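Side-chain contacts in nitrate reductase (PDB 5YLY), which carries out, as a key enzyme of nitrate assimilation, its first step, probably reducing nitrate to nitrite with NADH, its FAD-bearing cytochrome b5 reductase domain being the part described here: residues L207-P210 / E211-L215; P92-A95 / N96-R99. All blocks are in the same frame, centred on the assembly; numbering follows the deposited sequence.

Interaction 1. Residues L207-P210 / E211-L215; sequences LLRP and ELEAL
Leu208 O takes the shortest polar bond of this first helical turn, from Leu212 N at 2.8 Å. Leu208 is the N-cap of helix 209-218, and the next two i to i+4 bonds follow at once: Glu213 N to Arg209 O at 2.9 Å and Ala214 N to Pro210 O at 2.9 Å. Pro210, second in the helix, has no N-H to give. The side chain of Glu211 folds back over this start: CG lies beside its own N, and a bend at chi2 (79°) brings OE1 to 3.3 Å from Leu208 CA and 3.6 Å from Pro210 CD. Leu208 CD2 packs obliquely against the same carboxylate, 3.9 Å from Glu211 CD. Leu212 brings CG to 3.3 Å from Leu208 O, so its side chain lies alongside the oxygen that its own N-H bonds. Arg209 extends fully to a salt bridge with Glu203 and a cation-pi contact with Tyr227, whose hydroxyl also bonds Glu213 OE2. The turn opens the helix of the beta-alpha-beta unit between strands 193-200 and 223-229: Leu212 packs on Leu196, Tyr198 and Ile225 of those strands, while Leu208 and Glu211 lean on Tyr178 of helix 174-185.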
ATOM      1  N   LEU A 207       3.373  -4.984   8.265  1.00 25.96           N
ATOM      2  CA  LEU A 207       4.419  -4.228   7.594  1.00 24.96           C
ATOM      3  C   LEU A 207       4.452  -2.794   8.130  1.00 28.42           C
ATOM      4  O   LEU A 207       3.409  -2.223   8.438  1.00 27.60           O
ATOM      5  CB  LEU A 207       4.166  -4.161   6.066  1.00 25.61           C
ATOM      6  CG  LEU A 207       4.334  -5.458   5.270  1.00 33.70           C
ATOM      7  CD1 LEU A 207       3.846  -5.270   3.824  1.00 35.04           C
ATOM      8  CD2 LEU A 207       5.789  -5.920   5.257  1.00 35.75           C
ATOM      9  N   LEU A 208       5.657  -2.205   8.186  1.00 24.54           N
ATOM     10  CA  LEU A 208       5.899  -0.789   8.516  1.00 23.95           C
ATOM     11  C   LEU A 208       5.216  -0.341   9.814  1.00 24.47           C
ATOM     12  O   LEU A 208       4.771   0.814   9.916  1.00 22.45           O
ATOM     13  CB  LEU A 208       5.447   0.093   7.312  1.00 23.49           C
ATOM     14  CG  LEU A 208       6.193  -0.147   5.986  1.00 30.05           C
ATOM     15  CD1 LEU A 208       5.385   0.371   4.802  1.00 30.02           C
ATOM     16  CD2 LEU A 208       7.598   0.485   6.030  1.00 34.17           C
ATOM     17  N   ARG A 209       5.158  -1.237  10.803  1.00 25.08           N
ATOM     18  CA  ARG A 209       4.511  -0.891  12.081  1.00 26.05           C
ATOM     19  C   ARG A 209       5.173   0.320  12.767  1.00 26.56           C
ATOM     20  O   ARG A 209       4.430   1.222  13.153  1.00 24.03           O
ATOM     21  CB  ARG A 209       4.426  -2.081  13.032  1.00 27.20           C
ATOM     22  CG  ARG A 209       3.481  -1.791  14.202  1.00 27.76           C
ATOM     23  CD  ARG A 209       3.322  -3.048  15.008  1.00 35.11           C
ATOM     24  NE  ARG A 209       2.493  -2.834  16.187  1.00 38.25           N
ATOM     25  CZ  ARG A 209       2.309  -3.766  17.107  1.00 52.21           C
ATOM     26  NH1 ARG A 209       2.892  -4.951  16.986  1.00 42.27           N
ATOM     27  NH2 ARG A 209       1.540  -3.523  18.160  1.00 42.29           N
ATOM     28  N   PRO A 210       6.531   0.405  12.903  1.00 25.98           N
ATOM     29  CA  PRO A 210       7.127   1.603  13.540  1.00 26.19           C
ATOM     30  C   PRO A 210       6.737   2.888  12.803  1.00 27.41           C
ATOM     31  O   PRO A 210       6.404   3.887  13.439  1.00 26.08           O
ATOM     32  CB  PRO A 210       8.633   1.320  13.449  1.00 28.79           C
ATOM     33  CG  PRO A 210       8.717  -0.192  13.508  1.00 32.98           C
ATOM     34  CD  PRO A 210       7.588  -0.569  12.550  1.00 28.27           C
ATOM     35  N   GLU A 211       6.730   2.840  11.469  1.00 23.28           N
ATOM     36  CA  GLU A 211       6.388   3.987  10.613  1.00 24.15           C
ATOM     37  C   GLU A 211       4.947   4.393  10.790  1.00 26.25           C
ATOM     38  O   GLU A 211       4.666   5.586  10.896  1.00 24.84           O
ATOM     39  CB  GLU A 211       6.668   3.706   9.137  1.00 24.96           C
ATOM     40  CG  GLU A 211       8.152   3.623   8.824  1.00 32.80           C
ATOM     41  CD  GLU A 211       8.864   2.325   9.173  1.00 38.99           C
ATOM     42  OE1 GLU A 211       8.217   1.354   9.629  1.00 28.94           O
ATOM     43  OE2 GLU A 211      10.099   2.288   8.994  1.00 36.11           O
ATOM     44  N   LEU A 212       4.034   3.406  10.836  1.00 23.59           N
ATOM     45  CA  LEU A 212       2.613   3.681  11.055  1.00 22.34           C
ATOM     46  C   LEU A 212       2.406   4.296  12.424  1.00 26.52           C
ATOM     47  O   LEU A 212       1.696   5.304  12.545  1.00 26.55           O
ATOM     48  CB  LEU A 212       1.772   2.411  10.914  1.00 22.30           C
ATOM     49  CG  LEU A 212       1.636   1.833   9.485  1.00 23.28           C
ATOM     50  CD1 LEU A 212       0.951   0.457   9.537  1.00 24.25           C
ATOM     51  CD2 LEU A 212       0.870   2.800   8.568  1.00 26.22           C
ATOM     52  N   GLU A 213       3.014   3.702  13.462  1.00 24.82           N
ATOM     53  CA  GLU A 213       2.899   4.256  14.811  1.00 26.07           C
ATOM     54  C   GLU A 213       3.448   5.694  14.896  1.00 27.88           C
ATOM     55  O   GLU A 213       2.834   6.529  15.549  1.00 26.21           O
ATOM     56  CB  GLU A 213       3.528   3.332  15.855  1.00 28.85           C
ATOM     57  CG  GLU A 213       2.663   2.083  16.063  1.00 39.82           C
ATOM     58  CD  GLU A 213       1.220   2.378  16.448  1.00 55.54           C
ATOM     59  OE1 GLU A 213       1.012   2.907  17.561  1.00 40.12           O
ATOM     60  OE2 GLU A 213       0.317   2.202  15.596  1.00 43.94           O
ATOM     61  N   ALA A 214       4.575   5.975  14.205  1.00 25.34           N
ATOM     62  CA  ALA A 214       5.177   7.320  14.206  1.00 26.50           C
ATOM     63  C   ALA A 214       4.260   8.343  13.503  1.00 28.83           C
ATOM     64  O   ALA A 214       4.191   9.486  13.951  1.00 26.07           O
ATOM     65  CB  ALA A 214       6.548   7.295  13.566  1.00 26.67           C
ATOM     66  N   LEU A 215       3.532   7.924  12.452  1.00 26.21           N
ATOM     67  CA  LEU A 215       2.564   8.805  11.776  1.00 26.76           C
ATOM     68  C   LEU A 215       1.409   9.136  12.705  1.00 31.80           C
ATOM     69  O   LEU A 215       0.998  10.292  12.782  1.00 32.51           O
ATOM     70  CB  LEU A 215       1.993   8.152  10.496  1.00 26.14           C
ATOM     71  CG  LEU A 215       2.833   8.188   9.225  1.00 30.00           C
ATOM     72  CD1 LEU A 215       2.116   7.422   8.094  1.00 29.88           C
ATOM     73  CD2 LEU A 215       3.082   9.654   8.746  1.00 32.38           C
TER

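Interaction 2. Residues P92-A95 / N96-R99; sequences PTTA and NETR
A type I beta turn, Ala95 to Thr98, reverses the chain in the loop between strands 85-90 and 101-107 of the FAD-binding domain, and the carboxylate of Glu97 folds back across it. The turn closes with Thr98 N bonded to Ala95 O at 3.1 Å. A second clasp comes from Glu97 OE2, which receives two donors. Ala95 N reaches it at 2.8 Å in a nearly straight bond (170°), on the syn side and close to the carboxylate plane; Thr98 OG1 gives its proton to the same oxygen at 2.7 Å, from above that plane. Glu97 gets there by placing CG between its own N and carbonyl carbon (chi1 79°) and bending again at chi2, which curls the acid over the backbone of Ala95 and leaves OE1 3.3 Å from Ala95 CB. The loop links two strands of the six-stranded antiparallel barrel that is characteristic of the FAD-binding domain in this reductase family. Thr98 directs CB toward 92-95, and its side chain crosses that of Thr94 at about a right angle: OG1 lies 3.7 Å from Thr94 CB, and the CG2 methyls are 4.2 Å apart. A valine in place of Thr98 would probably keep the methyl packing against Thr94 but take from Glu97 OE2 one of its two donors, leaving the carboxylate freer to swing off the turn. Thr94 OG1 bonds Asp103 N, tying the segment before the turn to strand 101-107. At the turn's first corner, Asn96 OD1 accepts from the backbone N-H groups of both Gly63 and Leu64.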
ATOM      1  N   PRO A  92       5.654   1.828  -4.311  1.00 22.61           N
ATOM      2  CA  PRO A  92       6.877   2.146  -3.534  1.00 21.65           C
ATOM      3  C   PRO A  92       6.546   2.901  -2.257  1.00 24.50           C
ATOM      4  O   PRO A  92       5.476   3.516  -2.148  1.00 23.45           O
ATOM      5  CB  PRO A  92       7.646   3.112  -4.456  1.00 23.03           C
ATOM      6  CG  PRO A  92       7.094   2.877  -5.798  1.00 29.19           C
ATOM      7  CD  PRO A  92       5.662   2.468  -5.641  1.00 25.53           C
ATOM      8  N   THR A  93       7.464   2.847  -1.275  1.00 21.67           N
ATOM      9  CA  THR A  93       7.264   3.594  -0.036  1.00 21.26           C
ATOM     10  C   THR A  93       7.804   5.024  -0.160  1.00 24.69           C
ATOM     11  O   THR A  93       7.836   5.773   0.828  1.00 23.62           O
ATOM     12  CB  THR A  93       7.878   2.845   1.136  1.00 23.14           C
ATOM     13  OG1 THR A  93       9.263   2.606   0.858  1.00 22.18           O
ATOM     14  CG2 THR A  93       7.158   1.539   1.418  1.00 22.72           C
ATOM     15  N   THR A  94       8.270   5.384  -1.357  1.00 24.30           N
ATOM     16  CA  THR A  94       8.671   6.745  -1.700  1.00 24.16           C
ATOM     17  C   THR A  94       7.766   7.123  -2.881  1.00 28.08           C
ATOM     18  O   THR A  94       7.198   6.238  -3.542  1.00 27.97           O
ATOM     19  CB  THR A  94      10.165   6.880  -2.103  1.00 24.76           C
ATOM     20  OG1 THR A  94      10.450   5.985  -3.179  1.00 23.78           O
ATOM     21  CG2 THR A  94      11.110   6.587  -0.947  1.00 26.04           C
ATOM     22  N   ALA A  95       7.635   8.406  -3.165  1.00 27.46           N
ATOM     23  CA  ALA A  95       6.848   8.817  -4.341  1.00 28.54           C
ATOM     24  C   ALA A  95       7.531  10.052  -4.980  1.00 32.09           C
ATOM     25  O   ALA A  95       8.775  10.129  -4.921  1.00 29.31           O
ATOM     26  CB  ALA A  95       5.387   9.063  -3.946  1.00 29.33           C
ATOM     27  N   ASN A  96       6.767  11.028  -5.518  1.00 29.84           N
ATOM     28  CA  ASN A  96       7.380  12.166  -6.225  1.00 29.64           C
ATOM     29  C   ASN A  96       8.284  13.048  -5.377  1.00 33.20           C
ATOM     30  O   ASN A  96       9.185  13.684  -5.926  1.00 33.52           O
ATOM     31  CB  ASN A  96       6.329  13.006  -6.940  1.00 32.85           C
ATOM     32  CG  ASN A  96       5.740  12.295  -8.131  1.00 43.88           C
ATOM     33  OD1 ASN A  96       6.302  11.316  -8.625  1.00 32.33           O
ATOM     34  ND2 ASN A  96       4.598  12.782  -8.634  1.00 32.90           N
ATOM     35  N   GLU A  97       8.086  13.062  -4.058  1.00 29.91           N
ATOM     36  CA  GLU A  97       8.919  13.860  -3.141  1.00 31.36           C
ATOM     37  C   GLU A  97      10.400  13.410  -3.129  1.00 34.78           C
ATOM     38  O   GLU A  97      11.268  14.166  -2.690  1.00 36.31           O
ATOM     39  CB  GLU A  97       8.338  13.813  -1.705  1.00 31.69           C
ATOM     40  CG  GLU A  97       8.646  12.531  -0.911  1.00 32.35           C
ATOM     41  CD  GLU A  97       8.127  11.219  -1.480  1.00 41.31           C
ATOM     42  OE1 GLU A  97       7.045  11.236  -2.106  1.00 31.10           O
ATOM     43  OE2 GLU A  97       8.790  10.172  -1.288  1.00 31.74           O
ATOM     44  N   THR A  98      10.666  12.160  -3.540  1.00 27.93           N
ATOM     45  CA  THR A  98      12.016  11.589  -3.529  1.00 26.55           C
ATOM     46  C   THR A  98      12.523  11.483  -4.971  1.00 32.44           C
ATOM     47  O   THR A  98      12.052  10.637  -5.729  1.00 31.65           O
ATOM     48  CB  THR A  98      11.979  10.207  -2.876  1.00 28.03           C
ATOM     49  OG1 THR A  98      11.467  10.331  -1.555  1.00 28.02           O
ATOM     50  CG2 THR A  98      13.357   9.545  -2.833  1.00 29.89           C
ATOM     51  N   ARG A  99      13.512  12.295  -5.308  1.00 30.16           N
ATOM     52  CA  ARG A  99      14.102  12.273  -6.638  1.00 30.91           C
ATOM     53  C   ARG A  99      15.273  11.286  -6.739  1.00 32.77           C
ATOM     54  O   ARG A  99      15.978  11.041  -5.758  1.00 32.09           O
ATOM     55  CB  ARG A  99      14.584  13.678  -7.047  1.00 34.61           C
ATOM     56  CG  ARG A  99      13.436  14.655  -7.291  1.00 39.47           C
ATOM     57  CD  ARG A  99      13.972  16.017  -7.699  1.00 50.76           C
ATOM     58  NE  ARG A  99      12.894  16.947  -8.034  1.00 62.71           N
ATOM     59  CZ  ARG A  99      12.401  17.139  -9.255  1.00 72.80           C
ATOM     60  NH1 ARG A  99      11.435  18.025  -9.453  1.00 66.43           N
ATOM     61  NH2 ARG A  99      12.871  16.449 -10.288  1.00 48.94           N
TER

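Interaction 2 precedes interaction 1 along the chain, and the two belong to different domains, the FAD-binding and NAD-binding parts of the reductase. Their centres are about 17 Å apart, yet they meet where Leu208 CD1 packs on Thr93 CG2 at 4.0 Å, a hydrophobic bridge across the domain interface. Helix 174-185 serves both, since Tyr178 touches Leu208 and Glu211 of 207-215 as well as Thr93 of 92-99. The side chain of Leu207 is about 5 Å from the bound FAD, that of Thr94 about 10 Å. Leu208 and Thr93 also both neighbour Val105 and Thr175, probable FAD-binding residues, so the bridge borders the flavin site.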